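Local structure of glycosyl hydrolases family 31 family protein (Aspergillus niger, 6DRU) at residues Q22-D27 and D49-G54. The protein releases alpha-xylose from the non-reducing terminal glucose of xyloglucan oligosaccharides, as a fungal alpha-xylosidase of glycoside hydrolase family 31. Numbering follows the deposited sequence.
Sequences QPFGYD and DPPIEG
Gly-25 and Gly-54 meet backbone to backbone, their CA atoms 4.4 Å apart, where the turn that leaves strand 17-23 passes the irregular segment 49-54. No clear direct hydrogen bond joins the two segments, and a water between Tyr-26 N and Glu-53 O is a doubtful link, since it sits only 2.4 Å from Tyr-26 N. The bare CA of Gly-54 lets the main chains come this close, while Gly-25, with positive phi (67°), leaves room for Pro-51 CG. A cis peptide before Pro-50 bends the second segment ahead of Pro-51.

On both flanks of this pair an aromatic ring of 22-27 lies against the other segment. The Phe-24 ring takes Pro-51 over one face, a CH-pi contact with CD 4.2 Å from the ring centroid and displaced toward the rim, while Pro-51 CG touches Phe-24 CE2 at 3.6 Å. The side chain of Asp-49 crosses that of Phe-24 at about a right angle, carboxylate and ring planes 53° apart, with OD1 3.6 Å from Phe-24 CE1; that oxygen accepts a hydrogen bond from the backbone N of His-60. Tyr-26 has CG beside the backbone N (chi1 -71°), anti to the carbonyl carbon. Its ring receives Gly-54 CA over one face, 3.7 Å from the centroid. Glu-53 CG packs obliquely at 4.0 Å from Tyr-26 CE2.

Leu-238 of helix 228-239 touches both Phe-24 and Pro-51. The carboxylate of Glu-53 makes a salt bridge to Arg-241 and a hydrogen bond to Gln-233. With the charged ends of Asp-49 and Glu-53 held by partners outside both segments, this interface, away from the xylose pocket, is left largely to ring faces and to proline and glycine carbons.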
# COMPACT_ATOMS: atom_id res chain seq x y z
N GLN A 22 -25.96 21.08 -2.12
CA GLN A 22 -27.29 21.24 -2.70
C GLN A 22 -28.34 21.20 -1.60
O GLN A 22 -28.21 20.45 -0.63
CB GLN A 22 -27.58 20.13 -3.72
CG GLN A 22 -26.48 19.90 -4.73
CD GLN A 22 -26.70 18.63 -5.53
OE1 GLN A 22 -26.62 17.52 -4.99
NE2 GLN A 22 -26.99 18.78 -6.81
N PRO A 23 -29.40 22.01 -1.73
CA PRO A 23 -30.56 21.82 -0.86
C PRO A 23 -31.19 20.46 -1.13
O PRO A 23 -31.32 20.03 -2.28
CB PRO A 23 -31.50 22.96 -1.26
CG PRO A 23 -31.08 23.33 -2.64
CD PRO A 23 -29.60 23.11 -2.68
N PHE A 24 -31.56 19.76 -0.05
CA PHE A 24 -32.00 18.38 -0.15
C PHE A 24 -33.11 18.15 0.86
O PHE A 24 -32.86 18.11 2.07
CB PHE A 24 -30.84 17.42 0.08
CG PHE A 24 -30.92 16.16 -0.73
CD1 PHE A 24 -30.56 16.16 -2.07
CD2 PHE A 24 -31.37 14.98 -0.17
CE1 PHE A 24 -30.64 15.01 -2.82
CE2 PHE A 24 -31.45 13.83 -0.91
CZ PHE A 24 -31.08 13.84 -2.24
N GLY A 25 -34.34 17.97 0.37
CA GLY A 25 -35.48 17.78 1.24
C GLY A 25 -35.80 19.01 2.07
O GLY A 25 -35.26 20.10 1.88
N TYR A 26 -36.71 18.81 3.01
CA TYR A 26 -37.11 19.89 3.92
C TYR A 26 -35.99 20.16 4.91
O TYR A 26 -35.54 19.25 5.62
CB TYR A 26 -38.40 19.52 4.65
CG TYR A 26 -39.64 19.53 3.78
CD1 TYR A 26 -39.88 20.58 2.90
CD2 TYR A 26 -40.57 18.50 3.85
CE1 TYR A 26 -41.02 20.59 2.11
CE2 TYR A 26 -41.70 18.51 3.07
CZ TYR A 26 -41.92 19.56 2.20
OH TYR A 26 -43.05 19.58 1.41
N ASP A 27 -35.55 21.42 4.97
CA ASP A 27 -34.58 21.88 5.97
C ASP A 27 -33.29 21.06 5.93
O ASP A 27 -32.70 20.76 6.97
CB ASP A 27 -35.18 21.85 7.37
CG ASP A 27 -36.64 22.26 7.39
OD1 ASP A 27 -36.95 23.43 7.09
OD2 ASP A 27 -37.49 21.39 7.71
N ASP A 49 -33.10 10.14 -3.89
CA ASP A 49 -33.03 11.36 -4.69
C ASP A 49 -34.11 11.30 -5.76
O ASP A 49 -33.99 10.50 -6.71
CB ASP A 49 -31.65 11.54 -5.32
CG ASP A 49 -31.48 12.90 -5.97
OD1 ASP A 49 -32.36 13.77 -5.77
OD2 ASP A 49 -30.48 13.09 -6.69
N PRO A 50 -35.17 12.12 -5.66
CA PRO A 50 -35.38 13.07 -4.57
C PRO A 50 -35.83 12.37 -3.30
O PRO A 50 -36.21 11.20 -3.37
CB PRO A 50 -36.49 13.98 -5.12
CG PRO A 50 -37.29 13.08 -5.99
CD PRO A 50 -36.30 12.11 -6.61
N PRO A 51 -35.76 13.05 -2.15
CA PRO A 51 -36.24 12.44 -0.91
C PRO A 51 -37.69 11.99 -1.05
O PRO A 51 -38.46 12.55 -1.84
CB PRO A 51 -36.10 13.57 0.12
CG PRO A 51 -34.99 14.41 -0.41
CD PRO A 51 -35.12 14.36 -1.91
N ILE A 52 -38.04 10.97 -0.27
CA ILE A 52 -39.40 10.42 -0.28
C ILE A 52 -40.43 11.51 -0.07
O ILE A 52 -41.56 11.43 -0.57
CB ILE A 52 -39.52 9.31 0.79
CG1 ILE A 52 -38.75 8.06 0.36
CG2 ILE A 52 -40.97 8.95 1.05
CD1 ILE A 52 -38.48 7.10 1.50
N GLU A 53 -40.04 12.57 0.64
CA GLU A 53 -40.94 13.66 0.99
C GLU A 53 -40.12 14.93 1.11
O GLU A 53 -39.14 14.96 1.85
CB GLU A 53 -41.68 13.32 2.29
CG GLU A 53 -42.14 14.49 3.12
CD GLU A 53 -42.69 14.04 4.45
OE1 GLU A 53 -43.45 13.04 4.47
OE2 GLU A 53 -42.36 14.66 5.48
N GLY A 54 -40.51 15.96 0.37
CA GLY A 54 -39.76 17.20 0.37
C GLY A 54 -40.36 18.20 -0.58
O GLY A 54 -41.41 17.96 -1.19
O HOH W 1 -37.56 16.57 3.51